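Local coordinates for protein arylmalonate decarboxylase (Bordetella bronchiseptica, PDB 3DTV) that catalyses the decarboxylation of 2-aryl-2-methylmalonates to 2-arylpropionates, releasing carbon dioxide, at residues Ser5-Gly10 with Pro29-Ile34; Asp23-Tyr28 with Ala214-Ala219; Ala123-Asp128 with Gly152-Glu157. All coordinates share one frame; numbering follows the deposited sequence.

Contact 1. Residues Ser5-Gly10 with Pro29-Ile34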
loop_
_atom_site.group_PDB
_atom_site.type_symbol
_atom_site.label_atom_id
_atom_site.label_comp_id
_atom_site.label_asym_id
_atom_site.label_seq_id
_atom_site.Cartn_x
_atom_site.Cartn_y
_atom_site.Cartn_z
ATOM N N SER D 5 -6.964 22.181 0.112
ATOM C CA SER D 5 -6.761 21.433 1.412
ATOM C C SER D 5 -5.339 20.900 1.496
ATOM O O SER D 5 -4.831 20.344 0.519
ATOM C CB SER D 5 -7.746 20.269 1.567
ATOM O OG SER D 5 -9.067 20.577 1.119
ATOM N N THR D 6 -4.685 21.076 2.643
ATOM C CA THR D 6 -3.322 20.548 2.834
ATOM C C THR D 6 -3.139 19.727 4.109
ATOM O O THR D 6 -2.361 20.107 4.989
ATOM C CB THR D 6 -2.255 21.674 2.861
ATOM O OG1 THR D 6 -2.648 22.671 3.822
ATOM C CG2 THR D 6 -2.045 22.292 1.459
ATOM N N PRO D 7 -3.843 18.591 4.217
ATOM C CA PRO D 7 -3.770 17.824 5.474
ATOM C C PRO D 7 -2.393 17.203 5.706
ATOM O O PRO D 7 -1.722 16.778 4.744
ATOM C CB PRO D 7 -4.842 16.743 5.286
ATOM C CG PRO D 7 -5.013 16.624 3.746
ATOM C CD PRO D 7 -4.726 17.975 3.203
ATOM N N THR D 8 -1.951 17.144 6.966
ATOM C CA THR D 8 -0.701 16.408 7.255
ATOM C C THR D 8 -0.983 14.901 7.250
ATOM O O THR D 8 -1.703 14.413 8.089
ATOM C CB THR D 8 -0.049 16.843 8.590
ATOM O OG1 THR D 8 0.383 18.219 8.492
ATOM C CG2 THR D 8 1.124 15.945 8.927
ATOM N N ILE D 9 -0.429 14.184 6.278
ATOM C CA ILE D 9 -0.597 12.729 6.175
ATOM C C ILE D 9 0.442 11.971 7.039
ATOM O O ILE D 9 1.645 12.085 6.827
ATOM C CB ILE D 9 -0.497 12.260 4.685
ATOM C CG1 ILE D 9 -1.501 13.039 3.819
ATOM C CG2 ILE D 9 -0.679 10.722 4.581
ATOM C CD1 ILE D 9 -2.973 12.966 4.318
ATOM N N GLY D 10 -0.029 11.220 8.021
ATOM C CA GLY D 10 0.820 10.407 8.885
ATOM C C GLY D 10 0.910 8.966 8.414
ATOM O O GLY D 10 -0.105 8.312 8.117
ATOM N N PRO D 29 1.728 17.618 -4.299
ATOM C CA PRO D 29 2.794 18.608 -4.088
ATOM C C PRO D 29 2.771 19.360 -2.757
ATOM O O PRO D 29 3.816 19.506 -2.098
ATOM C CB PRO D 29 2.620 19.586 -5.277
ATOM C CG PRO D 29 2.114 18.730 -6.349
ATOM C CD PRO D 29 1.206 17.687 -5.677
ATOM N N ASP D 30 1.628 19.877 -2.365
ATOM C CA ASP D 30 1.678 20.696 -1.176
ATOM C C ASP D 30 1.358 19.950 0.135
ATOM O O ASP D 30 1.385 20.567 1.207
ATOM C CB ASP D 30 0.784 21.916 -1.338
ATOM C CG ASP D 30 1.305 22.876 -2.404
ATOM O OD1 ASP D 30 2.552 23.069 -2.547
ATOM O OD2 ASP D 30 0.436 23.440 -3.096
ATOM N N LEU D 31 1.046 18.656 0.069
ATOM C CA LEU D 31 0.637 17.934 1.307
ATOM C C LEU D 31 1.821 17.626 2.204
ATOM O O LEU D 31 2.693 16.883 1.804
ATOM C CB LEU D 31 -0.181 16.671 0.999
ATOM C CG LEU D 31 -1.716 16.815 1.145
ATOM C CD1 LEU D 31 -2.163 18.095 0.512
ATOM C CD2 LEU D 31 -2.470 15.689 0.514
ATOM N N PRO D 32 1.849 18.186 3.423
ATOM C CA PRO D 32 2.841 17.715 4.381
ATOM C C PRO D 32 2.575 16.244 4.752
ATOM O O PRO D 32 1.428 15.812 4.763
ATOM C CB PRO D 32 2.579 18.567 5.625
ATOM C CG PRO D 32 1.741 19.674 5.205
ATOM C CD PRO D 32 0.949 19.189 4.031
ATOM N N PHE D 33 3.638 15.488 5.013
ATOM C CA PHE D 33 3.503 14.116 5.477
ATOM C C PHE D 33 4.605 13.836 6.486
ATOM O O PHE D 33 5.679 14.450 6.403
ATOM C CB PHE D 33 3.551 13.118 4.326
ATOM C CG PHE D 33 4.865 13.102 3.606
ATOM C CD1 PHE D 33 5.822 12.141 3.919
ATOM C CD2 PHE D 33 5.141 14.050 2.583
ATOM C CE1 PHE D 33 7.023 12.138 3.307
ATOM C CE2 PHE D 33 6.364 14.020 1.929
ATOM C CZ PHE D 33 7.306 13.066 2.279
ATOM N N ILE D 34 4.325 12.930 7.434
ATOM C CA ILE D 34 5.269 12.519 8.473
ATOM C C ILE D 34 5.202 11.000 8.568
ATOM O O ILE D 34 4.124 10.413 8.458
ATOM C CB ILE D 34 4.853 13.074 9.864
ATOM C CG1 ILE D 34 4.816 14.617 9.844
ATOM C CG2 ILE D 34 5.809 12.566 10.960
ATOM C CD1 ILE D 34 4.171 15.195 11.078
#

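Contact 2. Residues Asp23-Tyr28 with Ala214-Ala219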
loop_
_atom_site.group_PDB
_atom_site.type_symbol
_atom_site.label_atom_id
_atom_site.label_comp_id
_atom_site.label_asym_id
_atom_site.label_seq_id
_atom_site.Cartn_x
_atom_site.Cartn_y
_atom_site.Cartn_z
ATOM N N ASP D 23 6.653 8.062 -2.320
ATOM C CA ASP D 23 6.028 7.545 -3.515
ATOM C C ASP D 23 4.647 8.146 -3.749
ATOM O O ASP D 23 4.325 8.571 -4.872
ATOM C CB ASP D 23 5.957 6.019 -3.491
ATOM C CG ASP D 23 6.006 5.409 -4.895
ATOM O OD1 ASP D 23 6.282 6.148 -5.855
ATOM O OD2 ASP D 23 5.767 4.195 -5.038
ATOM N N GLY D 24 3.822 8.189 -2.714
ATOM C CA GLY D 24 2.532 8.869 -2.816
ATOM C C GLY D 24 2.634 10.381 -2.736
ATOM O O GLY D 24 1.885 11.102 -3.416
ATOM N N ALA D 25 3.557 10.884 -1.918
ATOM C CA ALA D 25 3.741 12.338 -1.801
ATOM C C ALA D 25 3.985 13.008 -3.159
ATOM O O ALA D 25 3.642 14.176 -3.369
ATOM C CB ALA D 25 4.872 12.671 -0.839
ATOM N N ARG D 26 4.605 12.265 -4.069
ATOM C CA ARG D 26 4.824 12.732 -5.441
ATOM C C ARG D 26 3.518 13.210 -6.109
ATOM O O ARG D 26 3.526 14.177 -6.894
ATOM C CB ARG D 26 5.459 11.646 -6.279
ATOM C CG ARG D 26 6.166 12.248 -7.518
ATOM C CD ARG D 26 6.071 11.466 -8.789
ATOM N NE ARG D 26 6.986 10.332 -8.879
ATOM C CZ ARG D 26 7.613 9.933 -9.986
ATOM N NH1 ARG D 26 7.483 10.616 -11.111
ATOM N NH2 ARG D 26 8.413 8.851 -9.955
ATOM N N LEU D 27 2.412 12.545 -5.789
ATOM C CA LEU D 27 1.082 12.894 -6.299
ATOM C C LEU D 27 0.480 14.177 -5.719
ATOM O O LEU D 27 -0.431 14.773 -6.321
ATOM C CB LEU D 27 0.089 11.755 -6.046
ATOM C CG LEU D 27 0.378 10.462 -6.803
ATOM C CD1 LEU D 27 -0.553 9.374 -6.228
ATOM C CD2 LEU D 27 0.167 10.638 -8.279
ATOM N N TYR D 28 1.001 14.619 -4.581
ATOM C CA TYR D 28 0.354 15.650 -3.816
ATOM C C TYR D 28 1.326 16.716 -3.370
ATOM O O TYR D 28 1.705 16.729 -2.201
ATOM C CB TYR D 28 -0.320 15.020 -2.596
ATOM C CG TYR D 28 -1.492 14.139 -2.936
ATOM C CD1 TYR D 28 -2.739 14.700 -3.245
ATOM C CD2 TYR D 28 -1.359 12.761 -2.969
ATOM C CE1 TYR D 28 -3.834 13.890 -3.552
ATOM C CE2 TYR D 28 -2.424 11.942 -3.297
ATOM C CZ TYR D 28 -3.668 12.507 -3.587
ATOM O OH TYR D 28 -4.758 11.707 -3.883
ATOM N N ALA D 214 -1.137 4.366 -3.494
ATOM C CA ALA D 214 -2.568 4.233 -3.177
ATOM C C ALA D 214 -2.784 4.534 -1.693
ATOM O O ALA D 214 -3.804 5.134 -1.309
ATOM C CB ALA D 214 -3.075 2.799 -3.482
ATOM N N GLY D 215 -1.850 4.105 -0.870
ATOM C CA GLY D 215 -1.913 4.345 0.598
ATOM C C GLY D 215 -2.002 5.853 0.853
ATOM O O GLY D 215 -2.802 6.288 1.652
ATOM N N PHE D 216 -1.191 6.651 0.150
ATOM C CA PHE D 216 -1.220 8.106 0.296
ATOM C C PHE D 216 -2.566 8.663 -0.189
ATOM O O PHE D 216 -3.209 9.449 0.501
ATOM C CB PHE D 216 -0.072 8.727 -0.509
ATOM C CG PHE D 216 0.425 10.040 0.043
ATOM C CD1 PHE D 216 -0.301 11.227 -0.177
ATOM C CD2 PHE D 216 1.601 10.096 0.753
ATOM C CE1 PHE D 216 0.129 12.437 0.361
ATOM C CE2 PHE D 216 2.040 11.281 1.281
ATOM C CZ PHE D 216 1.306 12.473 1.082
ATOM N N TRP D 217 -2.982 8.223 -1.377
ATOM C CA TRP D 217 -4.241 8.644 -2.001
ATOM C C TRP D 217 -5.427 8.406 -1.052
ATOM O O TRP D 217 -6.258 9.294 -0.836
ATOM C CB TRP D 217 -4.414 7.913 -3.333
ATOM C CG TRP D 217 -5.783 7.850 -3.876
ATOM C CD1 TRP D 217 -6.399 8.792 -4.677
ATOM C CD2 TRP D 217 -6.697 6.748 -3.773
ATOM N NE1 TRP D 217 -7.646 8.341 -5.051
ATOM C CE2 TRP D 217 -7.867 7.106 -4.487
ATOM C CE3 TRP D 217 -6.655 5.509 -3.119
ATOM C CZ2 TRP D 217 -9.006 6.263 -4.556
ATOM C CZ3 TRP D 217 -7.771 4.667 -3.198
ATOM C CH2 TRP D 217 -8.938 5.057 -3.911
ATOM N N ASP D 218 -5.471 7.221 -0.469
ATOM C CA ASP D 218 -6.529 6.842 0.462
ATOM C C ASP D 218 -6.507 7.697 1.734
ATOM O O ASP D 218 -7.554 8.113 2.196
ATOM C CB ASP D 218 -6.396 5.363 0.805
ATOM C CG ASP D 218 -7.458 4.883 1.805
ATOM O OD1 ASP D 218 -7.109 4.399 2.929
ATOM O OD2 ASP D 218 -8.637 4.964 1.445
ATOM N N ALA D 219 -5.317 7.915 2.313
ATOM C CA ALA D 219 -5.182 8.742 3.516
ATOM C C ALA D 219 -5.659 10.174 3.227
ATOM O O ALA D 219 -6.253 10.819 4.076
ATOM C CB ALA D 219 -3.741 8.770 4.006
#

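Contact 3. Residues Ala123-Asp128 with Gly152-Glu157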
loop_
_atom_site.group_PDB
_atom_site.type_symbol
_atom_site.label_atom_id
_atom_site.label_comp_id
_atom_site.label_asym_id
_atom_site.label_seq_id
_atom_site.Cartn_x
_atom_site.Cartn_y
_atom_site.Cartn_z
ATOM N N ALA D 123 1.299 -8.712 -8.487
ATOM C CA ALA D 123 2.739 -8.531 -8.748
ATOM C C ALA D 123 3.412 -7.979 -7.488
ATOM O O ALA D 123 3.200 -6.826 -7.118
ATOM C CB ALA D 123 2.987 -7.589 -9.950
ATOM N N THR D 124 4.206 -8.812 -6.823
ATOM C CA THR D 124 4.748 -8.457 -5.508
ATOM C C THR D 124 6.256 -8.760 -5.398
ATOM O O THR D 124 6.891 -9.138 -6.401
ATOM C CB THR D 124 4.004 -9.201 -4.389
ATOM O OG1 THR D 124 4.374 -10.574 -4.419
ATOM C CG2 THR D 124 2.445 -9.065 -4.530
ATOM N N ALA D 125 6.827 -8.501 -4.207
ATOM C CA ALA D 125 8.143 -9.028 -3.818
ATOM C C ALA D 125 8.016 -9.901 -2.540
ATOM O O ALA D 125 8.868 -9.902 -1.661
ATOM C CB ALA D 125 9.153 -7.922 -3.638
ATOM N N TYR D 126 6.932 -10.659 -2.448
ATOM C CA TYR D 126 6.704 -11.521 -1.302
ATOM C C TYR D 126 7.029 -12.944 -1.592
ATOM O O TYR D 126 6.935 -13.393 -2.756
ATOM C CB TYR D 126 5.235 -11.456 -0.893
ATOM C CG TYR D 126 4.770 -10.140 -0.348
ATOM C CD1 TYR D 126 5.534 -9.458 0.593
ATOM C CD2 TYR D 126 3.540 -9.599 -0.725
ATOM C CE1 TYR D 126 5.098 -8.245 1.129
ATOM C CE2 TYR D 126 3.108 -8.358 -0.217
ATOM C CZ TYR D 126 3.893 -7.694 0.719
ATOM O OH TYR D 126 3.468 -6.494 1.283
ATOM N N ILE D 127 7.385 -13.689 -0.554
ATOM C CA ILE D 127 7.556 -15.142 -0.695
ATOM C C ILE D 127 6.151 -15.790 -0.871
ATOM O O ILE D 127 5.122 -15.152 -0.585
ATOM C CB ILE D 127 8.298 -15.752 0.521
ATOM C CG1 ILE D 127 9.013 -17.054 0.109
ATOM C CG2 ILE D 127 7.329 -15.916 1.746
ATOM C CD1 ILE D 127 9.966 -17.659 1.204
ATOM N N ASP D 128 6.120 -17.022 -1.371
ATOM C CA ASP D 128 4.856 -17.721 -1.685
ATOM C C ASP D 128 3.806 -17.651 -0.594
ATOM O O ASP D 128 2.663 -17.334 -0.879
ATOM C CB ASP D 128 5.087 -19.188 -1.969
ATOM C CG ASP D 128 5.700 -19.430 -3.344
ATOM O OD1 ASP D 128 6.291 -20.510 -3.549
ATOM O OD2 ASP D 128 5.581 -18.536 -4.214
ATOM N N GLY D 152 10.330 -12.333 -5.547
ATOM C CA GLY D 152 10.927 -13.003 -4.414
ATOM C C GLY D 152 11.441 -11.954 -3.435
ATOM O O GLY D 152 11.433 -10.750 -3.703
ATOM N N ILE D 153 11.877 -12.416 -2.283
ATOM C CA ILE D 153 12.360 -11.516 -1.256
ATOM C C ILE D 153 13.537 -10.647 -1.775
ATOM O O ILE D 153 14.559 -11.157 -2.307
ATOM C CB ILE D 153 12.772 -12.295 0.017
ATOM C CG1 ILE D 153 11.509 -12.850 0.726
ATOM C CG2 ILE D 153 13.520 -11.342 1.006
ATOM C CD1 ILE D 153 11.840 -13.877 1.858
ATOM N N THR D 154 13.362 -9.328 -1.656
ATOM C CA THR D 154 14.357 -8.411 -2.167
ATOM C C THR D 154 14.864 -7.493 -1.036
ATOM O O THR D 154 14.150 -6.615 -0.588
ATOM C CB THR D 154 13.823 -7.619 -3.387
ATOM O OG1 THR D 154 13.225 -8.527 -4.340
ATOM C CG2 THR D 154 14.974 -6.932 -4.074
ATOM N N GLY D 155 16.080 -7.714 -0.560
ATOM C CA GLY D 155 16.632 -6.825 0.444
ATOM C C GLY D 155 17.508 -5.693 -0.106
ATOM O O GLY D 155 17.432 -5.287 -1.290
ATOM N N VAL D 156 18.359 -5.181 0.775
ATOM C CA VAL D 156 19.227 -4.092 0.445
ATOM C C VAL D 156 20.057 -4.415 -0.806
ATOM O O VAL D 156 20.002 -3.683 -1.782
ATOM C CB VAL D 156 20.178 -3.778 1.610
ATOM C CG1 VAL D 156 21.142 -2.746 1.168
ATOM C CG2 VAL D 156 19.404 -3.329 2.809
ATOM N N GLU D 157 20.814 -5.497 -0.791
ATOM C CA GLU D 157 21.627 -5.852 -1.991
ATOM C C GLU D 157 20.832 -6.155 -3.247
ATOM O O GLU D 157 21.215 -5.761 -4.342
ATOM C CB GLU D 157 22.564 -7.008 -1.691
ATOM C CG GLU D 157 23.447 -6.728 -0.515
ATOM C CD GLU D 157 24.375 -5.535 -0.704
ATOM O OE1 GLU D 157 25.007 -5.411 -1.759
ATOM O OE2 GLU D 157 24.506 -4.720 0.241
HETATM O O HOH W 1 11.148 -8.131 -0.359
#

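Contact 1. Residues Ser5-Gly10 with Pro29-Ile34
L31 and P32 supply more than half of the surface that P29-I34 buries against S5-G10, and each works on a different part of it. L31 brings its branched end to the run leading into strand 9-13: CD1 sits 3.5 Å from S5 O and also touches T6 CA, while L31 CG rests 3.6 Å from P7 O. Its chi1 of -100°, well off a staggered value, brings both methyl branches near P7 CD. Helix 211-223 covers the same leucine through V220.

P32 turns its ring toward S5-G10 and meets T6 and T8. Its CD packs on T6 O, and its CB lies 3.6 Å from T8 OG1, the two side chains crossing at about a right angle. In T8, chi1 of -65° keeps OG1 beside its own backbone N and sends CG2 the other way, to I34 CD1 at 3.8 Å.

The backbone ties I9 to P32 and I34. P32 O accepts from I9 N at 2.9 Å, with 162° at the hydrogen, and takes a CA-H contact from T8 as well; I9 O in turn accepts from I34 N at 2.9 Å. I9 thus bonds to the residues before and after F33, the parallel ladder expected where a beta-alpha-beta unit brings its two strands together. The chemistry implies a division of labour: backbone hydrogen bonds fix the strand pairing, whereas apolar carbons of L31 and P32 pack against the run that leads into strand 9-13.

Contact 2. Residues Asp23-Tyr28 with Ala214-Ala219
F216 turns one ring face to G24 and A25 and also touches the ring of Y28, so this phenylalanine is the centre of the contact. G24, with no side chain, lets F216 CB come within 3.5 Å of its CA. The peptide joining G24 to A25 then spreads over the ring: A25 N stands 3.4 Å from F216 CD2, toward the rim, and A25 CB reaches F216 CE2 at 3.8 Å. Y28 runs past in the opposite direction. Its ring is nearly parallel to that of F216, at 18°, but slid so far that the centroids are 5.5 Å apart and overlap is slight; the touch is between Y28 CD2 and F216 CD1, 3.4 Å apart. Farther along, Y28 OH arrives at the edge of the W217 indole, 3.4 Å from CD1.

A second shell sets these groups in place. The F216 side chain runs anti to its backbone N (chi1 -152°), which aims the ring at the turn, where I9 and M11 of strand 9-13 also pack on it. Y28 closes a type I turn begun at A25, its N bonded to A25 O at 2.9 Å. W217 is held edge-to-face by F237, and R26 is drawn off to a salt bridge with D195.

With the charged groups engaged by other partners, the interface is mostly carbon surfaces, with A25 N over a ring and Y28 OH at an indole edge; dispersion and burial probably account for most of its cohesion.

Contact 3. Residues Ala123-Asp128 with Gly152-Glu157
The peptide carbonyls of A125 and G152 are the flat groups that meet here, and their oxygens lie only 3.4 Å apart, two acceptors side by side. A125 CB also comes up to the G152 oxygen, at 3.6 Å. Above the plane of the G152 carbonyl, 36° out of it, sits the T154 hydroxyl, whose OG1 donates to G152 O across 2.9 Å from one face and not along a lone pair. Chi1 of T154, -49°, holds OG1 beside the residue's own backbone N, which lets the hydroxyl fold back over the chain to that oxygen.

The A125 oxygen has a donor of its own. A water donates to A125 O at 3.2 Å and accepts from T154 N at 2.8 Å, so one solvent molecule spans the segments while the two carbonyls, although close, are each supplied separately. Beyond the polar centre, I127 and I153 make a thin apolar touch, CB of the first to CD1 of the second at 4.2 Å.

Bonds within A123-D128 fix its shape. T124 OG1 accepts from Y126 N, 3.2 Å away, forming an ST turn just where strand 119-124 ends, and N131 bonds to the same hydroxyl. S150 OG, at the end of strand 144-150, bonds to both Y126 O and G152 N and so links the two segments. I127 then occupies the N-cap position of helix 128-140. The arrangement belongs to the strand ends of a beta-alpha-beta unit, strand 119-124, helix 128-140 and strand 144-150, the last being the outermost strand of a four-stranded parallel sheet in an alpha/beta fold.

Contacts 1 and 3 occupy comparable places in two parallel sheets that share the strand order 2-1-3-4, each joining the first strand region to the edge strand region of a beta-alpha-beta unit. They do so differently: contact 1, partly buried, pairs strands as they begin and relies on direct backbone hydrogen bonds, whereas contact 3, at the surface, joins the loops after the strands and uses a water. Contact 2 is buried and aromatic. It touches contact 1, where F216 packs on I9 of strand 9-13 and F33 of strand 33-37, and brings helix 211-223 onto the first sheet. Contact 3 stands apart, its nearest atoms about 12 Å from contact 2 and about 17 Å from contact 1.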